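PDB 3D7R: esterase, which probably hydrolyses ester bonds as a member of the alpha/beta hydrolase family, its natural substrate not being established. Local coordinates for residues 102-116 / 129-141. Residues are numbered along the deposited sequence; the frame is centred on the assembly and turned at random.
Sequences IHGGFNALQPSPFHW and EVVLPIYPKTPEF. With DMS (dimethyl sulfoxide), chain I.
K137 NZ is gripped by three acceptors. It donates to H103 NE2 at 3.0 Å, to Q110 OE1 at 2.8 Å, in the plane of that amide, and to Y135 O of its own segment. Bends at chi2 and chi4 curl the lysine back, so that NZ ends over the face of the Y135 ring. With NE2 accepting from the lysine and ND1 donating to G104 O, the imidazole of H103 is held in its rotation. The ring itself is sandwiched: P111 CG sits 3.5 Å above one face, and on the opposite face Y135 makes an offset stack, planes 24° apart. With its CG between the backbone N and the carbonyl carbon (chi1 53°), Y135 reaches across to give a short hydrogen bond, OH to H103 O at 2.6 Å. Two waters donate to that same hydroxyl, tying it to L109 O and N107 OD1. Further along, T138 N binds N107 O at 2.7 Å, and A108 CA makes a CH...O contact with T138 O. Apolar packing closes the other end: I134 CD1 meets P111 CG at 3.7 Å, while L132 CD1 approaches H103. The H103-G104-G105 run after strand 98-102 matches the HGG motif that lines the oxyanion hole in related esterases. This contact fastens that turn to the loop leaving strand 129-133, within the beta-alpha-beta unit completed by helix 113-126; helix 46-61 packs on A108 and Q110, and helix 143-161 on I102 and Y135.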
ATOM      1  N   ILE A 102       0.692   3.509  -3.911  1.00  7.55           N
ATOM      2  CA  ILE A 102       1.762   2.515  -3.701  1.00  7.48           C
ATOM      3  C   ILE A 102       1.123   1.132  -3.476  1.00  7.79           C
ATOM      4  O   ILE A 102       0.562   0.861  -2.411  1.00  7.28           O
ATOM      5  CB  ILE A 102       2.683   2.899  -2.498  1.00  7.27           C
ATOM      6  CG1 ILE A 102       3.139   4.385  -2.560  1.00  7.58           C
ATOM      7  CG2 ILE A 102       3.873   1.938  -2.410  1.00  7.82           C
ATOM      8  CD1 ILE A 102       3.844   4.826  -3.883  1.00 10.95           C
ATOM      9  N   HIS A 103       1.201   0.269  -4.488  1.00  8.06           N
ATOM     10  CA  HIS A 103       0.437  -0.962  -4.498  1.00  8.20           C
ATOM     11  C   HIS A 103       1.018  -2.034  -3.560  1.00  8.34           C
ATOM     12  O   HIS A 103       2.232  -2.078  -3.325  1.00  8.95           O
ATOM     13  CB  HIS A 103       0.317  -1.494  -5.926  1.00  8.08           C
ATOM     14  CG  HIS A 103       1.593  -2.069  -6.462  1.00  7.87           C
ATOM     15  ND1 HIS A 103       1.990  -3.363  -6.202  1.00  7.50           N
ATOM     16  CD2 HIS A 103       2.547  -1.538  -7.262  1.00  6.92           C
ATOM     17  CE1 HIS A 103       3.132  -3.607  -6.822  1.00  5.85           C
ATOM     18  NE2 HIS A 103       3.490  -2.517  -7.476  1.00  7.07           N
ATOM     19  N   GLY A 104       0.149  -2.880  -3.006  1.00  7.99           N
ATOM     20  CA  GLY A 104       0.611  -4.004  -2.165  1.00  8.33           C
ATOM     21  C   GLY A 104       1.246  -5.149  -2.957  1.00  8.00           C
ATOM     22  O   GLY A 104       1.252  -5.152  -4.199  1.00  7.78           O
ATOM     23  N   GLY A 105       1.808  -6.119  -2.243  1.00  7.86           N
ATOM     24  CA  GLY A 105       2.413  -7.283  -2.914  1.00  7.95           C
ATOM     25  C   GLY A 105       3.732  -7.669  -2.283  1.00  7.68           C
ATOM     26  O   GLY A 105       4.529  -8.394  -2.887  1.00  7.75           O
ATOM     27  N   PHE A 106       3.962  -7.154  -1.079  1.00  7.07           N
ATOM     28  CA  PHE A 106       5.119  -7.507  -0.235  1.00  7.71           C
ATOM     29  C   PHE A 106       6.481  -7.121  -0.810  1.00  8.04           C
ATOM     30  O   PHE A 106       7.500  -7.647  -0.376  1.00  7.95           O
ATOM     31  CB  PHE A 106       5.068  -8.992   0.179  1.00  7.80           C
ATOM     32  CG  PHE A 106       3.679  -9.458   0.539  1.00  8.21           C
ATOM     33  CD1 PHE A 106       3.125  -9.153   1.783  1.00  8.58           C
ATOM     34  CD2 PHE A 106       2.911 -10.157  -0.390  1.00  9.12           C
ATOM     35  CE1 PHE A 106       1.817  -9.556   2.095  1.00 10.26           C
ATOM     36  CE2 PHE A 106       1.597 -10.573  -0.088  1.00  9.83           C
ATOM     37  CZ  PHE A 106       1.053 -10.275   1.160  1.00  9.49           C
ATOM     38  N   ASN A 107       6.484  -6.178  -1.758  1.00  7.92           N
ATOM     39  CA  ASN A 107       7.692  -5.717  -2.471  1.00  8.14           C
ATOM     40  C   ASN A 107       8.295  -6.808  -3.345  1.00  8.11           C
ATOM     41  O   ASN A 107       9.481  -6.738  -3.704  1.00  8.89           O
ATOM     42  CB  ASN A 107       8.755  -5.122  -1.521  1.00  7.54           C
ATOM     43  CG  ASN A 107       8.189  -3.996  -0.645  1.00  9.78           C
ATOM     44  OD1 ASN A 107       7.654  -3.020  -1.157  1.00 11.20           O
ATOM     45  ND2 ASN A 107       8.282  -4.153   0.675  1.00 10.50           N
ATOM     46  N   ALA A 108       7.468  -7.789  -3.705  1.00  7.97           N
ATOM     47  CA  ALA A 108       7.875  -8.938  -4.520  1.00  8.31           C
ATOM     48  C   ALA A 108       6.921  -9.178  -5.689  1.00  8.78           C
ATOM     49  O   ALA A 108       7.339  -9.650  -6.763  1.00  9.47           O
ATOM     50  CB  ALA A 108       7.949 -10.208  -3.651  1.00  8.44           C
ATOM     51  N   LEU A 109       5.635  -8.906  -5.449  1.00  8.16           N
ATOM     52  CA  LEU A 109       4.580  -9.032  -6.455  1.00  7.88           C
ATOM     53  C   LEU A 109       4.305  -7.709  -7.160  1.00  8.04           C
ATOM     54  O   LEU A 109       4.413  -6.648  -6.566  1.00  8.68           O
ATOM     55  CB  LEU A 109       3.271  -9.492  -5.798  1.00  7.49           C
ATOM     56  CG  LEU A 109       3.291 -10.857  -5.109  1.00  7.90           C
ATOM     57  CD1 LEU A 109       1.949 -11.091  -4.411  1.00  7.99           C
ATOM     58  CD2 LEU A 109       3.593 -11.965  -6.130  1.00  5.46           C
ATOM     59  N   GLN A 110       3.927  -7.792  -8.425  1.00  7.84           N
ATOM     60  CA  GLN A 110       3.483  -6.633  -9.178  1.00  8.83           C
ATOM     61  C   GLN A 110       1.993  -6.415  -8.882  1.00  9.08           C
ATOM     62  O   GLN A 110       1.381  -7.223  -8.135  1.00  9.61           O
ATOM     63  CB  GLN A 110       3.735  -6.856 -10.680  1.00  8.33           C
ATOM     64  CG  GLN A 110       5.202  -7.017 -11.068  1.00  9.40           C
ATOM     65  CD  GLN A 110       6.045  -5.738 -10.927  1.00 12.01           C
ATOM     66  OE1 GLN A 110       5.849  -4.927 -10.020  1.00 10.65           O
ATOM     67  NE2 GLN A 110       7.030  -5.593 -11.810  1.00 14.20           N
ATOM     68  N   PRO A 111       1.396  -5.316  -9.413  1.00  9.37           N
ATOM     69  CA  PRO A 111      -0.027  -5.134  -9.150  1.00  9.26           C
ATOM     70  C   PRO A 111      -0.912  -6.281  -9.637  1.00  9.92           C
ATOM     71  O   PRO A 111      -0.700  -6.841 -10.715  1.00  9.82           O
ATOM     72  CB  PRO A 111      -0.373  -3.844  -9.904  1.00  8.84           C
ATOM     73  CG  PRO A 111       0.922  -3.107  -9.983  1.00  9.36           C
ATOM     74  CD  PRO A 111       1.945  -4.193 -10.195  1.00  9.41           C
ATOM     75  N   SER A 112      -1.899  -6.600  -8.809  1.00  9.76           N
ATOM     76  CA  SER A 112      -2.947  -7.555  -9.116  1.00 10.10           C
ATOM     77  C   SER A 112      -3.870  -6.952 -10.156  1.00  9.63           C
ATOM     78  O   SER A 112      -3.992  -5.740 -10.213  1.00  9.94           O
ATOM     79  CB  SER A 112      -3.745  -7.790  -7.831  1.00  9.93           C
ATOM     80  OG  SER A 112      -4.881  -8.555  -8.102  1.00 13.09           O
ATOM     81  N   PRO A 113      -4.556  -7.790 -10.962  1.00 10.20           N
ATOM     82  CA  PRO A 113      -5.619  -7.252 -11.812  1.00  9.97           C
ATOM     83  C   PRO A 113      -6.717  -6.564 -10.993  1.00 10.37           C
ATOM     84  O   PRO A 113      -7.380  -5.652 -11.506  1.00 10.48           O
ATOM     85  CB  PRO A 113      -6.177  -8.498 -12.521  1.00 10.66           C
ATOM     86  CG  PRO A 113      -5.698  -9.652 -11.715  1.00 11.69           C
ATOM     87  CD  PRO A 113      -4.392  -9.245 -11.138  1.00 10.24           C
ATOM     88  N   PHE A 114      -6.895  -6.992  -9.738  1.00  9.38           N
ATOM     89  CA  PHE A 114      -7.841  -6.381  -8.803  1.00  9.84           C
ATOM     90  C   PHE A 114      -7.346  -5.014  -8.317  1.00  9.35           C
ATOM     91  O   PHE A 114      -8.157  -4.165  -7.905  1.00  9.10           O
ATOM     92  CB  PHE A 114      -8.075  -7.299  -7.584  1.00 10.23           C
ATOM     93  CG  PHE A 114      -9.024  -8.450  -7.841  1.00 14.56           C
ATOM     94  CD1 PHE A 114      -9.230  -8.958  -9.128  1.00 19.23           C
ATOM     95  CD2 PHE A 114      -9.716  -9.033  -6.791  1.00 17.27           C
ATOM     96  CE1 PHE A 114     -10.127 -10.028  -9.359  1.00 20.86           C
ATOM     97  CE2 PHE A 114     -10.596 -10.112  -7.014  1.00 18.93           C
ATOM     98  CZ  PHE A 114     -10.799 -10.599  -8.302  1.00 20.58           C
ATOM     99  N   HIS A 115      -6.027  -4.805  -8.328  1.00  8.43           N
ATOM    100  CA  HIS A 115      -5.473  -3.476  -8.060  1.00  8.66           C
ATOM    101  C   HIS A 115      -5.848  -2.531  -9.195  1.00  8.45           C
ATOM    102  O   HIS A 115      -6.210  -1.388  -8.955  1.00  8.45           O
ATOM    103  CB  HIS A 115      -3.946  -3.497  -7.921  1.00  8.52           C
ATOM    104  CG  HIS A 115      -3.443  -3.920  -6.570  1.00  9.27           C
ATOM    105  ND1 HIS A 115      -2.535  -4.947  -6.403  1.00 11.69           N
ATOM    106  CD2 HIS A 115      -3.683  -3.429  -5.331  1.00 10.84           C
ATOM    107  CE1 HIS A 115      -2.264  -5.091  -5.116  1.00 12.39           C
ATOM    108  NE2 HIS A 115      -2.942  -4.175  -4.445  1.00 10.78           N
ATOM    109  N   TRP A 116      -5.748  -3.004 -10.436  1.00  8.25           N
ATOM    110  CA  TRP A 116      -6.148  -2.187 -11.576  1.00  8.90           C
ATOM    111  C   TRP A 116      -7.588  -1.733 -11.409  1.00  9.37           C
ATOM    112  O   TRP A 116      -7.921  -0.554 -11.582  1.00  8.80           O
ATOM    113  CB  TRP A 116      -5.964  -2.979 -12.872  1.00  8.93           C
ATOM    114  CG  TRP A 116      -4.535  -2.921 -13.315  1.00  8.51           C
ATOM    115  CD1 TRP A 116      -3.476  -3.653 -12.826  1.00  9.03           C
ATOM    116  CD2 TRP A 116      -3.994  -2.038 -14.294  1.00  8.59           C
ATOM    117  NE1 TRP A 116      -2.321  -3.288 -13.477  1.00  9.12           N
ATOM    118  CE2 TRP A 116      -2.607  -2.289 -14.368  1.00  7.19           C
ATOM    119  CE3 TRP A 116      -4.547  -1.067 -15.125  1.00  9.36           C
ATOM    120  CZ2 TRP A 116      -1.772  -1.603 -15.249  1.00  9.48           C
ATOM    121  CZ3 TRP A 116      -3.710  -0.370 -15.980  1.00 10.56           C
ATOM    122  CH2 TRP A 116      -2.339  -0.644 -16.040  1.00  8.82           C
ATOM    123  N   GLU A 129      -6.359  12.338 -10.205  1.00  8.20           N
ATOM    124  CA  GLU A 129      -5.568  11.493 -11.076  1.00  8.61           C
ATOM    125  C   GLU A 129      -4.771  10.512 -10.217  1.00  9.10           C
ATOM    126  O   GLU A 129      -3.974  10.928  -9.358  1.00  9.04           O
ATOM    127  CB  GLU A 129      -4.613  12.331 -11.916  1.00  8.78           C
ATOM    128  CG  GLU A 129      -3.688  11.503 -12.765  1.00  7.99           C
ATOM    129  CD  GLU A 129      -2.919  12.354 -13.751  1.00 11.39           C
ATOM    130  OE1 GLU A 129      -1.894  12.951 -13.343  1.00 12.23           O
ATOM    131  OE2 GLU A 129      -3.337  12.392 -14.932  1.00 10.63           O
ATOM    132  N   VAL A 130      -4.978   9.219 -10.451  1.00  8.94           N
ATOM    133  CA  VAL A 130      -4.285   8.192  -9.659  1.00  8.38           C
ATOM    134  C   VAL A 130      -3.007   7.784 -10.381  1.00  8.51           C
ATOM    135  O   VAL A 130      -3.039   7.440 -11.576  1.00  8.37           O
ATOM    136  CB  VAL A 130      -5.180   6.976  -9.406  1.00  9.09           C
ATOM    137  CG1 VAL A 130      -4.381   5.817  -8.722  1.00  8.97           C
ATOM    138  CG2 VAL A 130      -6.384   7.385  -8.556  1.00  9.24           C
ATOM    139  N   VAL A 131      -1.893   7.840  -9.661  1.00  8.28           N
ATOM    140  CA  VAL A 131      -0.577   7.574 -10.255  1.00  8.61           C
ATOM    141  C   VAL A 131      -0.008   6.280  -9.664  1.00  8.71           C
ATOM    142  O   VAL A 131       0.188   6.163  -8.438  1.00  8.94           O
ATOM    143  CB  VAL A 131       0.399   8.762 -10.043  1.00  8.26           C
ATOM    144  CG1 VAL A 131       1.759   8.482 -10.712  1.00  6.76           C
ATOM    145  CG2 VAL A 131      -0.208  10.080 -10.604  1.00  8.40           C
ATOM    146  N   LEU A 132       0.242   5.326 -10.553  1.00  8.55           N
ATOM    147  CA  LEU A 132       0.679   3.974 -10.193  1.00  8.43           C
ATOM    148  C   LEU A 132       2.101   3.707 -10.708  1.00  8.38           C
ATOM    149  O   LEU A 132       2.273   3.243 -11.829  1.00  7.66           O
ATOM    150  CB  LEU A 132      -0.304   2.935 -10.777  1.00  8.66           C
ATOM    151  CG  LEU A 132      -0.012   1.431 -10.588  1.00 10.33           C
ATOM    152  CD1 LEU A 132       0.046   1.059  -9.106  1.00 11.16           C
ATOM    153  CD2 LEU A 132      -1.016   0.553 -11.360  1.00 11.74           C
ATOM    154  N   PRO A 133       3.131   4.011  -9.885  1.00  8.32           N
ATOM    155  CA  PRO A 133       4.519   3.615 -10.204  1.00  7.98           C
ATOM    156  C   PRO A 133       4.799   2.117  -9.996  1.00  8.49           C
ATOM    157  O   PRO A 133       4.440   1.551  -8.960  1.00  8.42           O
ATOM    158  CB  PRO A 133       5.345   4.448  -9.237  1.00  7.96           C
ATOM    159  CG  PRO A 133       4.428   4.640  -8.019  1.00  7.92           C
ATOM    160  CD  PRO A 133       3.031   4.755  -8.619  1.00  8.06           C
ATOM    161  N   ILE A 134       5.414   1.472 -10.989  1.00  8.63           N
ATOM    162  CA  ILE A 134       5.825   0.078 -10.835  1.00  8.32           C
ATOM    163  C   ILE A 134       7.255   0.112 -10.255  1.00  8.26           C
ATOM    164  O   ILE A 134       8.231   0.031 -10.988  1.00  7.90           O
ATOM    165  CB  ILE A 134       5.731  -0.702 -12.174  1.00  8.38           C
ATOM    166  CG1 ILE A 134       4.350  -0.520 -12.830  1.00  7.17           C
ATOM    167  CG2 ILE A 134       6.044  -2.186 -11.976  1.00  8.85           C
ATOM    168  CD1 ILE A 134       3.120  -0.844 -11.922  1.00  7.03           C
ATOM    169  N   TYR A 135       7.339   0.298  -8.933  1.00  7.82           N
ATOM    170  CA  TYR A 135       8.595   0.570  -8.218  1.00  7.31           C
ATOM    171  C   TYR A 135       9.428  -0.709  -8.135  1.00  7.36           C
ATOM    172  O   TYR A 135       8.878  -1.811  -8.250  1.00  7.82           O
ATOM    173  CB  TYR A 135       8.287   1.134  -6.815  1.00  6.13           C
ATOM    174  CG  TYR A 135       7.336   0.256  -6.013  1.00  7.86           C
ATOM    175  CD1 TYR A 135       7.802  -0.890  -5.348  1.00  6.10           C
ATOM    176  CD2 TYR A 135       5.969   0.556  -5.930  1.00  8.09           C
ATOM    177  CE1 TYR A 135       6.940  -1.696  -4.633  1.00  7.95           C
ATOM    178  CE2 TYR A 135       5.089  -0.262  -5.213  1.00  6.16           C
ATOM    179  CZ  TYR A 135       5.586  -1.390  -4.580  1.00  8.05           C
ATOM    180  OH  TYR A 135       4.749  -2.214  -3.854  1.00  7.61           O
ATOM    181  N   PRO A 136      10.766  -0.580  -8.000  1.00  7.76           N
ATOM    182  CA  PRO A 136      11.632  -1.769  -7.945  1.00  7.68           C
ATOM    183  C   PRO A 136      11.206  -2.799  -6.896  1.00  7.79           C
ATOM    184  O   PRO A 136      10.843  -2.450  -5.758  1.00  8.18           O
ATOM    185  CB  PRO A 136      13.002  -1.184  -7.577  1.00  7.83           C
ATOM    186  CG  PRO A 136      12.984   0.199  -8.212  1.00  7.79           C
ATOM    187  CD  PRO A 136      11.555   0.672  -7.959  1.00  7.53           C
ATOM    188  N   LYS A 137      11.263  -4.065  -7.300  1.00  7.87           N
ATOM    189  CA  LYS A 137      10.836  -5.183  -6.481  1.00  7.80           C
ATOM    190  C   LYS A 137      11.973  -6.108  -6.135  1.00  7.77           C
ATOM    191  O   LYS A 137      12.932  -6.290  -6.920  1.00  7.07           O
ATOM    192  CB  LYS A 137       9.782  -6.026  -7.219  1.00  8.12           C
ATOM    193  CG  LYS A 137       8.537  -5.292  -7.692  1.00  7.83           C
ATOM    194  CD  LYS A 137       7.870  -4.543  -6.553  1.00  7.41           C
ATOM    195  CE  LYS A 137       6.444  -4.099  -6.921  1.00  6.61           C
ATOM    196  NZ  LYS A 137       6.419  -3.055  -8.064  1.00  6.85           N
ATOM    197  N   THR A 138      11.838  -6.732  -4.967  1.00  8.09           N
ATOM    198  CA  THR A 138      12.680  -7.851  -4.599  1.00  8.21           C
ATOM    199  C   THR A 138      12.194  -9.105  -5.368  1.00  8.52           C
ATOM    200  O   THR A 138      11.032  -9.163  -5.785  1.00  8.87           O
ATOM    201  CB  THR A 138      12.740  -8.011  -3.035  1.00  8.51           C
ATOM    202  OG1 THR A 138      14.098  -8.191  -2.599  1.00  8.41           O
ATOM    203  CG2 THR A 138      11.824  -9.127  -2.474  1.00  7.68           C
ATOM    204  N   PRO A 139      13.053 -10.136  -5.522  1.00  8.84           N
ATOM    205  CA  PRO A 139      14.361 -10.320  -4.896  1.00  9.34           C
ATOM    206  C   PRO A 139      15.536  -9.587  -5.541  1.00  9.67           C
ATOM    207  O   PRO A 139      16.610  -9.561  -4.938  1.00 10.28           O
ATOM    208  CB  PRO A 139      14.589 -11.836  -5.002  1.00  9.61           C
ATOM    209  CG  PRO A 139      13.893 -12.201  -6.297  1.00 10.08           C
ATOM    210  CD  PRO A 139      12.676 -11.291  -6.361  1.00  8.76           C
ATOM    211  N   GLU A 140      15.371  -9.033  -6.743  1.00  9.31           N
ATOM    212  CA  GLU A 140      16.512  -8.365  -7.404  1.00 10.14           C
ATOM    213  C   GLU A 140      16.872  -7.013  -6.765  1.00 10.20           C
ATOM    214  O   GLU A 140      18.043  -6.663  -6.590  1.00 10.06           O
ATOM    215  CB  GLU A 140      16.263  -8.190  -8.905  1.00 10.16           C
ATOM    216  CG  GLU A 140      17.439  -7.538  -9.635  1.00 12.06           C
ATOM    217  CD  GLU A 140      17.427  -7.783 -11.138  1.00 14.56           C
ATOM    218  OE1 GLU A 140      16.353  -8.090 -11.705  1.00 13.12           O
ATOM    219  OE2 GLU A 140      18.508  -7.655 -11.761  1.00 17.72           O
ATOM    220  N   PHE A 141      15.854  -6.246  -6.430  1.00  9.93           N
ATOM    221  CA  PHE A 141      16.068  -4.937  -5.827  1.00 10.44           C
ATOM    222  C   PHE A 141      15.677  -4.892  -4.355  1.00 10.51           C
ATOM    223  O   PHE A 141      15.003  -5.789  -3.832  1.00 10.62           O
ATOM    224  CB  PHE A 141      15.360  -3.870  -6.673  1.00 10.07           C
ATOM    225  CG  PHE A 141      15.822  -3.863  -8.111  1.00 11.83           C
ATOM    226  CD1 PHE A 141      17.055  -3.300  -8.450  1.00 12.09           C
ATOM    227  CD2 PHE A 141      15.066  -4.469  -9.109  1.00 10.57           C
ATOM    228  CE1 PHE A 141      17.506  -3.316  -9.763  1.00 14.90           C
ATOM    229  CE2 PHE A 141      15.507  -4.493 -10.421  1.00 13.31           C
ATOM    230  CZ  PHE A 141      16.727  -3.914 -10.758  1.00 13.50           C
TER
HETATM  231  S   DMS I1407      -6.366 -11.466  -6.028  1.00 26.61           S
HETATM  232  O   DMS I1407      -5.569  -9.874  -6.032  1.00 26.19           O
HETATM  233  C1  DMS I1407      -7.752 -11.378  -4.861  1.00 26.99           C
HETATM  234  C2  DMS I1407      -7.306 -11.683  -7.566  1.00 26.78           C
HETATM  235  O   HOH W   1       2.697   1.733  -6.779  1.00  5.55           O
HETATM  236  O   HOH W   2       4.954  -5.266  -3.964  1.00  4.56           O
HETATM  237  O   HOH W   3       5.027  -2.816  -1.030  1.00 13.53           O
HETATM  238  O   HOH W   4       9.407  -3.397 -10.979  1.00 18.05           O